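PDB 4EGU: histidine triad (HIT) protein from Clostridium difficile, which binds zinc and guanosine-5'-monophosphate and probably acts as a nucleotide hydrolase or transferase through a histidine-linked nucleotidyl intermediate. Local coordinates for residues H40-P45 with H100-I105. Residues are numbered along the deposited sequence; the frame is centred on the assembly and turned at random.
With ZN (zinc ion), chain D; 5GP (guanosine-5'-monophosphate), chain C.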
ATOM      1  N   HIS A  40      13.526   6.045   2.263  1.00  9.97           N
ATOM      2  CA  HIS A  40      12.933   4.791   2.703  1.00  9.32           C
ATOM      3  C   HIS A  40      12.369   5.086   4.086  1.00  9.09           C
ATOM      4  O   HIS A  40      13.102   5.154   5.081  1.00 10.57           O
ATOM      5  CB  HIS A  40      13.920   3.645   2.729  1.00 10.36           C
ATOM      6  CG  HIS A  40      13.263   2.343   3.053  1.00 10.34           C
ATOM      7  ND1 HIS A  40      13.916   1.141   2.957  1.00 12.74           N
ATOM      8  CD2 HIS A  40      12.002   2.058   3.457  1.00 10.48           C
ATOM      9  CE1 HIS A  40      13.088   0.174   3.302  1.00 12.55           C
ATOM     10  NE2 HIS A  40      11.920   0.703   3.611  1.00 10.66           N
ATOM     11  N   ILE A  41      11.068   5.359   4.104  1.00  8.44           N
ATOM     12  CA  ILE A  41      10.387   5.897   5.264  1.00  8.58           C
ATOM     13  C   ILE A  41       9.331   4.899   5.722  1.00  8.47           C
ATOM     14  O   ILE A  41       8.620   4.336   4.901  1.00  9.93           O
ATOM     15  CB  ILE A  41       9.750   7.257   4.897  1.00  9.07           C
ATOM     16  CG1 ILE A  41      10.837   8.274   4.538  1.00 10.04           C
ATOM     17  CG2 ILE A  41       8.868   7.766   6.029  1.00  9.79           C
ATOM     18  CD1 ILE A  41      10.330   9.472   3.739  1.00 12.23           C
ATOM     19  N   LEU A  42       9.249   4.693   7.030  1.00  8.51           N
ATOM     20  CA  LEU A  42       8.219   3.853   7.634  1.00  8.52           C
ATOM     21  C   LEU A  42       7.160   4.766   8.239  1.00  8.30           C
ATOM     22  O   LEU A  42       7.484   5.677   8.993  1.00  9.51           O
ATOM     23  CB  LEU A  42       8.818   2.986   8.733  1.00  9.56           C
ATOM     24  CG  LEU A  42       9.765   1.922   8.229  1.00 11.03           C
ATOM     25  CD1 LEU A  42      10.669   1.392   9.325  1.00 12.92           C
ATOM     26  CD2 LEU A  42       8.944   0.762   7.678  1.00 14.57           C
ATOM     27  N   VAL A  43       5.893   4.490   7.927  1.00  8.27           N
ATOM     28  CA  VAL A  43       4.779   5.243   8.469  1.00  8.54           C
ATOM     29  C   VAL A  43       3.964   4.300   9.334  1.00  8.71           C
ATOM     30  O   VAL A  43       3.526   3.252   8.851  1.00  9.05           O
ATOM     31  CB  VAL A  43       3.887   5.854   7.359  1.00  8.90           C
ATOM     32  CG1 VAL A  43       2.865   6.778   7.977  1.00  9.55           C
ATOM     33  CG2 VAL A  43       4.732   6.615   6.340  1.00 10.28           C
ATOM     34  N   VAL A  44       3.796   4.624  10.617  1.00  9.50           N
ATOM     35  CA  VAL A  44       3.153   3.703  11.570  1.00 11.04           C
ATOM     36  C   VAL A  44       2.123   4.413  12.425  1.00 11.53           C
ATOM     37  O   VAL A  44       2.325   5.574  12.815  1.00 12.43           O
ATOM     38  CB  VAL A  44       4.115   2.993  12.532  1.00 12.98           C
ATOM     39  CG1 VAL A  44       5.254   2.397  11.760  1.00 14.37           C
ATOM     40  CG2 VAL A  44       4.637   3.940  13.627  1.00 13.52           C
ATOM     41  N   PRO A  45       1.025   3.718  12.747  1.00 10.25           N
ATOM     42  CA  PRO A  45       0.164   4.247  13.788  0.60 10.67           C
ATOM     43  C   PRO A  45       0.884   4.137  15.113  1.00 10.13           C
ATOM     44  O   PRO A  45       1.652   3.211  15.344  1.00 10.91           O
ATOM     45  CB  PRO A  45      -1.049   3.305  13.762  0.60 12.10           C
ATOM     46  CG  PRO A  45      -0.494   2.019  13.277  0.60 11.92           C
ATOM     47  CD  PRO A  45       0.636   2.347  12.371  0.60 11.19           C
ATOM     48  N   HIS A 100       3.920  -4.835  13.723  1.00  9.43           N
ATOM     49  CA  HIS A 100       3.233  -3.603  14.104  1.00  8.96           C
ATOM     50  C   HIS A 100       2.935  -2.913  12.780  1.00  8.45           C
ATOM     51  O   HIS A 100       3.878  -2.625  12.041  1.00  9.19           O
ATOM     52  CB  HIS A 100       4.133  -2.720  14.986  1.00  9.12           C
ATOM     53  CG  HIS A 100       3.533  -1.418  15.406  1.00  9.49           C
ATOM     54  ND1 HIS A 100       3.416  -1.062  16.740  1.00  9.90           N
ATOM     55  CD2 HIS A 100       3.121  -0.355  14.676  1.00 10.30           C
ATOM     56  CE1 HIS A 100       2.925   0.160  16.798  1.00 10.21           C
ATOM     57  NE2 HIS A 100       2.748   0.614  15.565  1.00 10.41           N
ATOM     58  N   LEU A 101       1.658  -2.657  12.476  1.00  8.58           N
ATOM     59  CA  LEU A 101       1.259  -2.076  11.193  1.00  8.97           C
ATOM     60  C   LEU A 101       2.212  -0.977  10.757  1.00  8.04           C
ATOM     61  O   LEU A 101       2.449   0.008  11.469  1.00  9.39           O
ATOM     62  CB  LEU A 101      -0.141  -1.474  11.252  1.00 10.08           C
ATOM     63  CG  LEU A 101      -0.714  -1.041   9.896  1.00 10.42           C
ATOM     64  CD1 LEU A 101      -1.131  -2.264   9.062  1.00 11.50           C
ATOM     65  CD2 LEU A 101      -1.845  -0.086  10.079  1.00 11.68           C
ATOM     66  N   HIS A 102       2.696  -1.083   9.537  1.00  7.93           N
ATOM     67  CA  HIS A 102       3.570  -0.066   8.974  1.00  8.19           C
ATOM     68  C   HIS A 102       3.491  -0.089   7.473  1.00  7.64           C
ATOM     69  O   HIS A 102       3.316  -1.144   6.867  1.00  8.72           O
ATOM     70  CB  HIS A 102       5.058  -0.319   9.418  0.80  9.36           C
ATOM     71  CG  HIS A 102       5.614  -1.655   9.012  0.80  8.62           C
ATOM     72  ND1 HIS A 102       5.411  -2.766   9.785  0.80  9.60           N
ATOM     73  CD2 HIS A 102       6.365  -2.064   7.955  0.80  9.30           C
ATOM     74  CE1 HIS A 102       5.995  -3.815   9.224  0.80  9.54           C
ATOM     75  NE2 HIS A 102       6.591  -3.413   8.116  0.80  9.51           N
ATOM     76  N   TYR A 103       3.679   1.076   6.883  1.00  7.72           N
ATOM     77  CA  TYR A 103       3.800   1.226   5.455  1.00  7.94           C
ATOM     78  C   TYR A 103       5.190   1.727   5.133  1.00  8.42           C
ATOM     79  O   TYR A 103       5.692   2.644   5.765  1.00 10.99           O
ATOM     80  CB  TYR A 103       2.740   2.205   4.911  1.00  8.47           C
ATOM     81  CG  TYR A 103       1.381   1.564   4.846  1.00  8.73           C
ATOM     82  CD1 TYR A 103       0.643   1.279   5.978  1.00 10.45           C
ATOM     83  CD2 TYR A 103       0.865   1.152   3.632  1.00  9.60           C
ATOM     84  CE1 TYR A 103      -0.596   0.625   5.881  1.00 11.76           C
ATOM     85  CE2 TYR A 103      -0.372   0.508   3.524  1.00  9.69           C
ATOM     86  CZ  TYR A 103      -1.084   0.248   4.651  1.00 11.05           C
ATOM     87  OH  TYR A 103      -2.280  -0.413   4.582  1.00 14.34           O
ATOM     88  N   HIS A 104       5.795   1.126   4.122  1.00  7.88           N
ATOM     89  CA  HIS A 104       7.050   1.603   3.560  1.00  8.36           C
ATOM     90  C   HIS A 104       6.762   2.589   2.439  1.00  8.02           C
ATOM     91  O   HIS A 104       5.943   2.300   1.564  1.00  9.39           O
ATOM     92  CB  HIS A 104       7.836   0.450   2.937  0.80  7.99           C
ATOM     93  CG  HIS A 104       8.222  -0.652   3.859  0.80  8.66           C
ATOM     94  ND1 HIS A 104       9.495  -0.750   4.377  0.80  9.47           N
ATOM     95  CD2 HIS A 104       7.536  -1.762   4.256  0.80  9.93           C
ATOM     96  CE1 HIS A 104       9.547  -1.847   5.114  0.80 10.72           C
ATOM     97  NE2 HIS A 104       8.383  -2.481   5.051  0.80  9.97           N
ATOM     98  N   ILE A 105       7.490   3.711   2.439  1.00  7.61           N
ATOM     99  CA  ILE A 105       7.555   4.604   1.292  1.00  7.54           C
ATOM    100  C   ILE A 105       8.967   4.498   0.726  1.00  7.82           C
ATOM    101  O   ILE A 105       9.936   4.718   1.452  1.00  8.61           O
ATOM    102  CB  ILE A 105       7.331   6.087   1.648  1.00  8.34           C
ATOM    103  CG1 ILE A 105       6.143   6.352   2.567  1.00  9.39           C
ATOM    104  CG2 ILE A 105       7.199   6.900   0.359  1.00 10.69           C
ATOM    105  CD1 ILE A 105       6.121   7.811   3.072  1.00 10.00           C
TER
HETATM  106 ZN    ZN D 202       3.773  -2.239  18.427  1.00 10.74          ZN
HETATM  107  P   5GP C 201       9.124  -5.432   7.391  0.80 10.50           P
HETATM  108  O1P 5GP C 201      10.073  -6.309   6.605  0.80 13.64           O
HETATM  109  O2P 5GP C 201       8.648  -5.993   8.702  0.80 11.45           O
HETATM  110  O3P 5GP C 201       7.981  -5.036   6.557  0.80  8.90           O
HETATM  111  O5' 5GP C 201       9.821  -4.044   7.618  0.80 15.29           O
HETATM  112  C5' 5GP C 201      10.409  -3.734   8.859  0.80 16.90           C
HETATM  113  C4' 5GP C 201      11.444  -2.686   8.673  0.80 15.01           C
HETATM  114  O4' 5GP C 201      11.830  -2.191   9.958  0.80 12.48           O
HETATM  115  C3' 5GP C 201      12.723  -3.173   7.990  0.80 13.37           C
HETATM  116  O3' 5GP C 201      12.870  -2.538   6.717  0.80 13.24           O
HETATM  117  C2' 5GP C 201      13.850  -2.735   8.956  0.80 13.87           C
HETATM  118  O2' 5GP C 201      15.003  -2.196   8.339  0.80 14.76           O
HETATM  119  C1' 5GP C 201      13.142  -1.725   9.870  0.80 12.94           C
HETATM  120  N9  5GP C 201      13.670  -1.655  11.224  0.80 13.59           N
HETATM  121  C8  5GP C 201      13.835  -2.714  12.039  0.80 16.51           C
HETATM  122  N7  5GP C 201      14.296  -2.305  13.237  0.80 18.84           N
HETATM  123  C5  5GP C 201      14.405  -0.961  13.175  0.80 15.00           C
HETATM  124  C6  5GP C 201      14.827  -0.016  14.097  0.80 15.43           C
HETATM  125  O6  5GP C 201      15.224  -0.302  15.267  0.80 19.38           O
HETATM  126  N1  5GP C 201      14.784   1.255  13.667  0.80 15.17           N
HETATM  127  C2  5GP C 201      14.371   1.621  12.425  0.80 12.66           C
HETATM  128  N2  5GP C 201      14.386   2.930  12.127  0.80 13.91           N
HETATM  129  N3  5GP C 201      13.967   0.740  11.498  0.80 12.34           N
HETATM  130  C4  5GP C 201      13.990  -0.551  11.899  0.80 14.76           C
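His104 turns its CG anti to the carbonyl carbon (chi1 -60°), which lays its side chain alongside that of His40, rim to rim. His102 instead places CG between the backbone N and the carbonyl carbon (chi1 59°), which brings its ring to the nucleotide. His40 NE2 and His104 ND1 are 2.9 Å apart in a nearly straight hydrogen bond (176°), and either may be the donor. Leu42 CD2 sits over one face of the His104 ring, 3.9 Å from its centroid, as a CH-pi contact. Leu42 and His104 share one face of the sheet, on strands 39-45 and 103-107, which run antiparallel. Ile41 pairs with Ile105, and Val43 with Tyr103, each through two backbone hydrogen bonds. The opposite face carries Ile41, Val43, Tyr103 and Ile105, where Val43 CG2 meets Ile105 CD1 at 3.7 Å; helix 61-77 packs on Ile41, Val43 and Tyr103.

Just before strand 103-107, His100 NE2 donates in its ring plane to Pro45 O (2.8 Å), while its ND1 binds zinc with Cys6, Cys9 and His48. In one of two conformers, His102 ND1 donates to His100 O (2.7 Å) and NE2 to phosphate O3P of the nucleotide (2.6 Å). His104 NE2 also donates to O3P (3.0 Å). The bond from His40 is consistent with a second-shell role, orienting His104 toward the phosphate. In this histidine triad site two N-H groups thus grip one phosphate oxygen, and His102 is the predicted carrier of the nucleotidyl intermediate.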